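Local structure of (R)-specific secondary-alkylsulfatase (Pseudomonas sp., 4AXH) at residues Arg382-Asn385 with Leu386-Lys389; Lys389-Thr392 with Leu393-Ala397; Ala426-Gln429 with Arg430-Phe434. The protein hydrolyses secondary alkyl sulfates enantioselectively with inversion of configuration, as a zinc-dependent homodimeric type III sulfatase of the metallo-beta-lactamase superfamily. All coordinates share one frame; numbering follows the deposited sequence.

Contact 1 of 3, residues Arg382-Asn385 with Leu386-Lys389; sequences RALN and LMNK
Lys389 lies back along the helix to reach Asn385, one turn earlier, and its side chain can be followed atom by atom. At the root, Lys389 CB is 3.9 Å from the carbonyl O of Asn385. CG, set anti to its own carbonyl carbon (chi1 -80°), comes to 3.7 Å from that same Asn385 O. From there the chain runs extended: CD passes the amide oxygen of Asn385, CE comes closer, and NZ ends 2.9 Å from Asn385 OD1. This bond lies in the carbonyl plane on a lone pair, with a C=O...N angle of 142°. The ammonium group also forms a salt bridge with Asp650 of the second subunit, while Asn385 ND2 is given to the backbone O of Ile558 there. Lys389 NZ stands only 3.6 Å from Arg382 NH2, a pairing of like charges that the carboxylate of Asp650 would be expected to ease. Leu386 spreads over one face of the Arg382 guanidinium, its CG 4.1 Å above the centre of the plane. On another side of the helix the contact is apolar. The chain of Met387 turns at its last torsion, bringing CE within 3.6 Å of Leu384 CD1 and 3.8 Å of Ala383 CB. Backbone bonds from Leu386 N to Arg382 O and from Met387 N to Ala383 O keep these turns in helical register. The end of helix 362-388 packs on two helices: Leu386 on helix 393-400, Met387 and Leu384 on helix 420-431, and Ala383 on both, while its polar residues face the second subunit.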
loop_
_atom_site.group_PDB
_atom_site.type_symbol
_atom_site.label_atom_id
_atom_site.label_comp_id
_atom_site.label_asym_id
_atom_site.label_seq_id
_atom_site.Cartn_x
_atom_site.Cartn_y
_atom_site.Cartn_z
ATOM N N ARG A 382 3.893 6.536 15.444
ATOM C CA ARG A 382 4.583 7.831 15.340
ATOM C C ARG A 382 4.312 8.466 13.977
ATOM O O ARG A 382 4.042 9.670 13.916
ATOM C CB ARG A 382 6.079 7.712 15.617
ATOM C CG ARG A 382 6.917 8.989 15.369
ATOM C CD ARG A 382 7.351 9.717 16.636
ATOM N NE ARG A 382 6.307 10.596 17.142
ATOM C CZ ARG A 382 6.449 11.903 17.289
ATOM N NH1 ARG A 382 7.598 12.485 16.996
ATOM N NH2 ARG A 382 5.442 12.640 17.740
ATOM N N ALA A 383 4.365 7.657 12.906
ATOM C CA ALA A 383 4.099 8.113 11.561
ATOM C C ALA A 383 2.678 8.680 11.491
ATOM O O ALA A 383 2.531 9.841 11.092
ATOM C CB ALA A 383 4.302 6.973 10.553
ATOM N N LEU A 384 1.657 7.909 11.962
ATOM C CA LEU A 384 0.249 8.337 11.988
ATOM C C LEU A 384 0.090 9.636 12.799
ATOM O O LEU A 384 -0.669 10.527 12.415
ATOM C CB LEU A 384 -0.610 7.231 12.599
ATOM C CG LEU A 384 -1.669 6.508 11.733
ATOM C CD1 LEU A 384 -1.544 6.827 10.248
ATOM C CD2 LEU A 384 -1.669 5.004 12.006
ATOM N N ASN A 385 0.866 9.767 13.889
ATOM C CA ASN A 385 0.894 10.973 14.719
ATOM C C ASN A 385 1.360 12.163 13.866
ATOM O O ASN A 385 0.616 13.129 13.714
ATOM C CB ASN A 385 1.797 10.772 15.950
ATOM C CG ASN A 385 1.832 11.955 16.887
ATOM O OD1 ASN A 385 2.680 12.849 16.768
ATOM N ND2 ASN A 385 0.907 11.991 17.835
ATOM N N LEU A 386 2.559 12.066 13.274
ATOM C CA LEU A 386 3.154 13.115 12.455
ATOM C C LEU A 386 2.361 13.424 11.169
ATOM O O LEU A 386 2.338 14.585 10.757
ATOM C CB LEU A 386 4.628 12.829 12.176
ATOM C CG LEU A 386 5.574 12.842 13.380
ATOM C CD1 LEU A 386 6.997 12.422 12.959
ATOM C CD2 LEU A 386 5.675 14.242 14.022
ATOM N N MET A 387 1.673 12.416 10.572
ATOM C CA MET A 387 0.816 12.583 9.392
ATOM C C MET A 387 -0.343 13.545 9.771
ATOM O O MET A 387 -0.594 14.529 9.071
ATOM C CB MET A 387 0.238 11.221 8.935
ATOM C CG MET A 387 1.185 10.361 8.105
ATOM S SD MET A 387 0.356 8.828 7.521
ATOM C CE MET A 387 1.395 7.615 8.234
ATOM N N ASN A 388 -0.994 13.282 10.925
ATOM C CA ASN A 388 -2.108 14.063 11.485
ATOM C C ASN A 388 -1.721 15.481 11.898
ATOM O O ASN A 388 -2.599 16.340 12.050
ATOM C CB ASN A 388 -2.756 13.307 12.617
ATOM C CG ASN A 388 -3.617 12.171 12.150
ATOM O OD1 ASN A 388 -4.627 12.375 11.480
ATOM N ND2 ASN A 388 -3.280 10.954 12.551
ATOM N N LYS A 389 -0.407 15.733 12.040
ATOM C CA LYS A 389 0.166 17.048 12.352
ATOM C C LYS A 389 0.514 17.778 11.044
ATOM O O LYS A 389 0.960 18.929 11.064
ATOM C CB LYS A 389 1.418 16.906 13.244
ATOM C CG LYS A 389 1.111 16.677 14.723
ATOM C CD LYS A 389 2.388 16.541 15.536
ATOM C CE LYS A 389 2.116 16.151 16.963
ATOM N NZ LYS A 389 3.293 15.512 17.594
#

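Contact 2 of 3, residues Lys389-Thr392 with Leu393-Ala397; sequences KGLT and LHEIA
Thr392 O receives Ile396 N at 2.9 Å, nearly straight, and a weak bond from Glu395 N, joining an extended approach to the first turn of helix 393-400. Just before, Gly390 leaves the preceding helix with positive phi (95°) in a Schellman motif, and Leu391 and Thr392 continue in extended conformation. Leu391 turns its side chain to the new helix: its CB rests 3.6 Å from Ile396 CG2, and its CD2 lies beside the Glu395 backbone. On the polar side, the Glu395 chain bends at chi2 and folds back across Thr392, bringing OE1 to 3.3 Å from Thr392 N in a weak bond. This recalls one arm of a capping box. The reciprocal arm is not made directly, since Thr392 OG1 is 4.4 Å from Glu395 N. Instead OG1, held between the backbone N and the carbonyl carbon (chi1 59°), meets a water at 2.7 Å, and that water accepts from His394 N at 2.9 Å. The chemistry is therefore that of a start of helix satisfied partly through solvent: a carboxylate and a water serve early backbone N-H groups, where the helix dipole would probably stabilise the negative charge of Glu395.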
loop_
_atom_site.group_PDB
_atom_site.type_symbol
_atom_site.label_atom_id
_atom_site.label_comp_id
_atom_site.label_asym_id
_atom_site.label_seq_id
_atom_site.Cartn_x
_atom_site.Cartn_y
_atom_site.Cartn_z
ATOM N N LYS A 389 -0.407 15.733 12.040
ATOM C CA LYS A 389 0.166 17.048 12.352
ATOM C C LYS A 389 0.514 17.778 11.044
ATOM O O LYS A 389 0.960 18.929 11.064
ATOM C CB LYS A 389 1.418 16.906 13.244
ATOM C CG LYS A 389 1.111 16.677 14.723
ATOM C CD LYS A 389 2.388 16.541 15.536
ATOM C CE LYS A 389 2.116 16.151 16.963
ATOM N NZ LYS A 389 3.293 15.512 17.594
ATOM N N GLY A 390 0.334 17.081 9.919
ATOM C CA GLY A 390 0.572 17.625 8.593
ATOM C C GLY A 390 1.912 17.373 7.972
ATOM O O GLY A 390 2.235 17.989 6.948
ATOM N N LEU A 391 2.710 16.488 8.574
ATOM C CA LEU A 391 4.025 16.135 8.020
ATOM C C LEU A 391 3.880 15.203 6.814
ATOM O O LEU A 391 2.956 14.383 6.768
ATOM C CB LEU A 391 4.954 15.515 9.090
ATOM C CG LEU A 391 5.865 16.494 9.860
ATOM C CD1 LEU A 391 5.153 17.085 11.060
ATOM C CD2 LEU A 391 7.091 15.802 10.327
ATOM N N THR A 392 4.756 15.390 5.820
ATOM C CA THR A 392 4.786 14.593 4.593
ATOM C C THR A 392 5.882 13.522 4.671
ATOM O O THR A 392 6.844 13.692 5.407
ATOM C CB THR A 392 4.817 15.504 3.338
ATOM O OG1 THR A 392 5.954 16.365 3.363
ATOM C CG2 THR A 392 3.569 16.343 3.207
ATOM N N LEU A 393 5.734 12.417 3.937
ATOM C CA LEU A 393 6.641 11.263 3.957
ATOM C C LEU A 393 8.103 11.528 4.229
ATOM O O LEU A 393 8.674 10.870 5.101
ATOM C CB LEU A 393 6.429 10.327 2.752
ATOM C CG LEU A 393 7.068 10.649 1.402
ATOM C CD1 LEU A 393 7.286 9.375 0.621
ATOM C CD2 LEU A 393 6.243 11.639 0.611
ATOM N N HIS A 394 8.706 12.504 3.521
ATOM C CA HIS A 394 10.127 12.842 3.668
ATOM C C HIS A 394 10.417 13.683 4.871
ATOM O O HIS A 394 11.510 13.570 5.436
ATOM C CB HIS A 394 10.685 13.471 2.402
ATOM C CG HIS A 394 10.529 12.584 1.226
ATOM N ND1 HIS A 394 11.121 11.345 1.191
ATOM C CD2 HIS A 394 9.827 12.774 0.088
ATOM C CE1 HIS A 394 10.739 10.806 0.042
ATOM N NE2 HIS A 394 9.978 11.642 -0.662
ATOM N N GLU A 395 9.451 14.552 5.247
ATOM C CA GLU A 395 9.486 15.428 6.424
ATOM C C GLU A 395 9.538 14.500 7.643
ATOM O O GLU A 395 10.384 14.715 8.506
ATOM C CB GLU A 395 8.217 16.294 6.487
ATOM C CG GLU A 395 8.443 17.790 6.492
ATOM C CD GLU A 395 7.368 18.582 5.760
ATOM O OE1 GLU A 395 6.170 18.412 6.089
ATOM O OE2 GLU A 395 7.725 19.375 4.855
ATOM N N ILE A 396 8.679 13.447 7.688
ATOM C CA ILE A 396 8.679 12.484 8.785
ATOM C C ILE A 396 9.982 11.659 8.871
ATOM O O ILE A 396 10.498 11.448 9.980
ATOM C CB ILE A 396 7.370 11.722 9.078
ATOM C CG1 ILE A 396 7.581 10.236 9.044
ATOM C CG2 ILE A 396 6.134 12.167 8.249
ATOM C CD1 ILE A 396 6.355 9.434 9.090
ATOM N N ALA A 397 10.569 11.267 7.715
ATOM C CA ALA A 397 11.842 10.542 7.722
ATOM C C ALA A 397 12.970 11.413 8.339
ATOM O O ALA A 397 13.805 10.900 9.081
ATOM C CB ALA A 397 12.200 10.116 6.318
HETATM O O HOH W 1 7.898 14.960 2.139
#

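Contact 3 of 3, residues Ala426-Gln429 with Arg430-Phe434; sequences AVYQ and RYLGF
Tyr428 and Leu432 make the close-packed part of this helix end. Leu432 CD1 sits over one face of the Tyr428 ring, 4.3 Å from its centroid and 26° off the normal, a CH-pi contact. The tyrosine CG is anti to the backbone N (chi1 -172°), which sends the ring outward from the helix, tilted toward its C-terminal end. There Gly433 O lies at the ring edge, 3.3 Å from Tyr428 CE1. One residue earlier in each case, Val427 and Tyr431 run side by side in the same direction, and Val427 CG1 meets the edge of the Tyr431 ring in its plane, 3.6 Å from CD2. The backbone ends helix 420-431, part of the alkyl sulfatase dimerisation region, with a widened turn: Tyr428 O accepts both Leu432 N at 2.7 Å and Gly433 N at 3.1 Å, the latter an i+5 bond of the pi-helical kind. At the dimer interface, Gln429 OE1 accepts from Phe434 N of the second subunit, and the reverse bond is also made, while Gln429 packs on the sulfate-binding Leu320 of its own chain. The looser, partly exposed side belongs to Arg430. Its CG passes 3.9 Å above the Tyr431 ring plane, toward the rim, and its guanidinium reaches outward to long, weak ion pairs with Asp329 and with Glu326 of the second subunit. Tyr431 OH, by contrast, is held by Asn380 OD1.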
loop_
_atom_site.group_PDB
_atom_site.type_symbol
_atom_site.label_atom_id
_atom_site.label_comp_id
_atom_site.label_asym_id
_atom_site.label_seq_id
_atom_site.Cartn_x
_atom_site.Cartn_y
_atom_site.Cartn_z
ATOM N N ALA A 426 7.093 4.358 4.215
ATOM C CA ALA A 426 6.194 3.242 3.907
ATOM C C ALA A 426 4.839 3.350 4.598
ATOM O O ALA A 426 3.816 3.063 3.959
ATOM C CB ALA A 426 6.860 1.883 4.227
ATOM N N VAL A 427 4.828 3.715 5.913
ATOM C CA VAL A 427 3.578 3.878 6.722
ATOM C C VAL A 427 2.738 5.034 6.081
ATOM O O VAL A 427 1.524 4.900 5.962
ATOM C CB VAL A 427 3.801 4.048 8.270
ATOM C CG1 VAL A 427 2.478 4.146 9.041
ATOM C CG2 VAL A 427 4.637 2.901 8.841
ATOM N N TYR A 428 3.413 6.112 5.612
ATOM C CA TYR A 428 2.804 7.224 4.899
ATOM C C TYR A 428 2.181 6.700 3.607
ATOM O O TYR A 428 1.012 6.980 3.388
ATOM C CB TYR A 428 3.819 8.330 4.607
ATOM C CG TYR A 428 3.204 9.594 4.050
ATOM C CD1 TYR A 428 2.925 9.723 2.686
ATOM C CD2 TYR A 428 2.912 10.675 4.879
ATOM C CE1 TYR A 428 2.374 10.896 2.167
ATOM C CE2 TYR A 428 2.356 11.850 4.370
ATOM C CZ TYR A 428 2.097 11.958 3.016
ATOM O OH TYR A 428 1.555 13.126 2.541
ATOM N N GLN A 429 2.938 5.934 2.778
ATOM C CA GLN A 429 2.459 5.295 1.538
ATOM C C GLN A 429 1.231 4.401 1.824
ATOM O O GLN A 429 0.199 4.538 1.153
ATOM C CB GLN A 429 3.590 4.454 0.876
ATOM C CG GLN A 429 3.104 3.492 -0.235
ATOM C CD GLN A 429 4.130 2.459 -0.672
ATOM O OE1 GLN A 429 5.306 2.772 -0.903
ATOM N NE2 GLN A 429 3.687 1.219 -0.866
ATOM N N ARG A 430 1.354 3.491 2.820
ATOM C CA ARG A 430 0.269 2.587 3.200
ATOM C C ARG A 430 -1.055 3.303 3.572
ATOM O O ARG A 430 -2.099 2.895 3.088
ATOM C CB ARG A 430 0.727 1.515 4.223
ATOM C CG ARG A 430 -0.265 1.193 5.334
ATOM C CD ARG A 430 -0.457 -0.281 5.650
ATOM N NE ARG A 430 -1.524 -0.384 6.645
ATOM C CZ ARG A 430 -2.438 -1.346 6.705
ATOM N NH1 ARG A 430 -2.428 -2.336 5.825
ATOM N NH2 ARG A 430 -3.384 -1.314 7.639
ATOM N N TYR A 431 -1.008 4.374 4.376
ATOM C CA TYR A 431 -2.216 5.077 4.825
ATOM C C TYR A 431 -2.627 6.226 3.923
ATOM O O TYR A 431 -3.808 6.566 3.893
ATOM C CB TYR A 431 -2.074 5.591 6.284
ATOM C CG TYR A 431 -2.119 4.522 7.345
ATOM C CD1 TYR A 431 -3.327 3.985 7.774
ATOM C CD2 TYR A 431 -0.948 4.049 7.936
ATOM C CE1 TYR A 431 -3.371 2.979 8.745
ATOM C CE2 TYR A 431 -0.983 3.072 8.937
ATOM C CZ TYR A 431 -2.198 2.540 9.348
ATOM O OH TYR A 431 -2.219 1.526 10.305
ATOM N N LEU A 432 -1.672 6.878 3.259
ATOM C CA LEU A 432 -2.005 8.029 2.404
ATOM C C LEU A 432 -1.597 7.864 0.915
ATOM O O LEU A 432 -2.373 8.223 0.019
ATOM C CB LEU A 432 -1.518 9.363 3.001
ATOM C CG LEU A 432 -2.025 9.707 4.429
ATOM C CD1 LEU A 432 -1.384 10.989 4.961
ATOM C CD2 LEU A 432 -3.544 9.816 4.510
ATOM N N GLY A 433 -0.409 7.320 0.672
ATOM C CA GLY A 433 0.074 7.108 -0.683
ATOM C C GLY A 433 1.240 7.980 -1.071
ATOM O O GLY A 433 1.650 8.849 -0.297
ATOM N N PHE A 434 1.777 7.751 -2.291
ATOM C CA PHE A 434 2.965 8.426 -2.805
ATOM C C PHE A 434 2.825 9.938 -2.872
ATOM O O PHE A 434 3.836 10.643 -2.819
ATOM C CB PHE A 434 3.371 7.848 -4.183
ATOM C CG PHE A 434 2.539 8.346 -5.351
ATOM C CD1 PHE A 434 1.359 7.702 -5.712
ATOM C CD2 PHE A 434 2.915 9.492 -6.059
ATOM C CE1 PHE A 434 0.564 8.201 -6.742
ATOM C CE2 PHE A 434 2.111 9.997 -7.085
ATOM C CZ PHE A 434 0.956 9.334 -7.432
#

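In the fold
The three contacts follow the chain through three successive helices that pack together beside the dimer interface. Contacts 1 and 3 are buried and meet through apolar side chains: Met387 CE lies against the backbone of Val427 and Tyr428, and Leu384 against the Tyr431 ring. Contact 2, partly exposed and including a bound water, joins the loop after helix 362-388 to the first turn of helix 393-400; it shares Lys389 with contact 1 and lays Thr392 against the Tyr428 ring of contact 3. Contacts 1 and 3 lie at helix ends, contact 2 at a helix start. All three touch the second subunit, contact 1 through charged and amide groups, contact 3 through reciprocal Gln429 to Phe434 bonds.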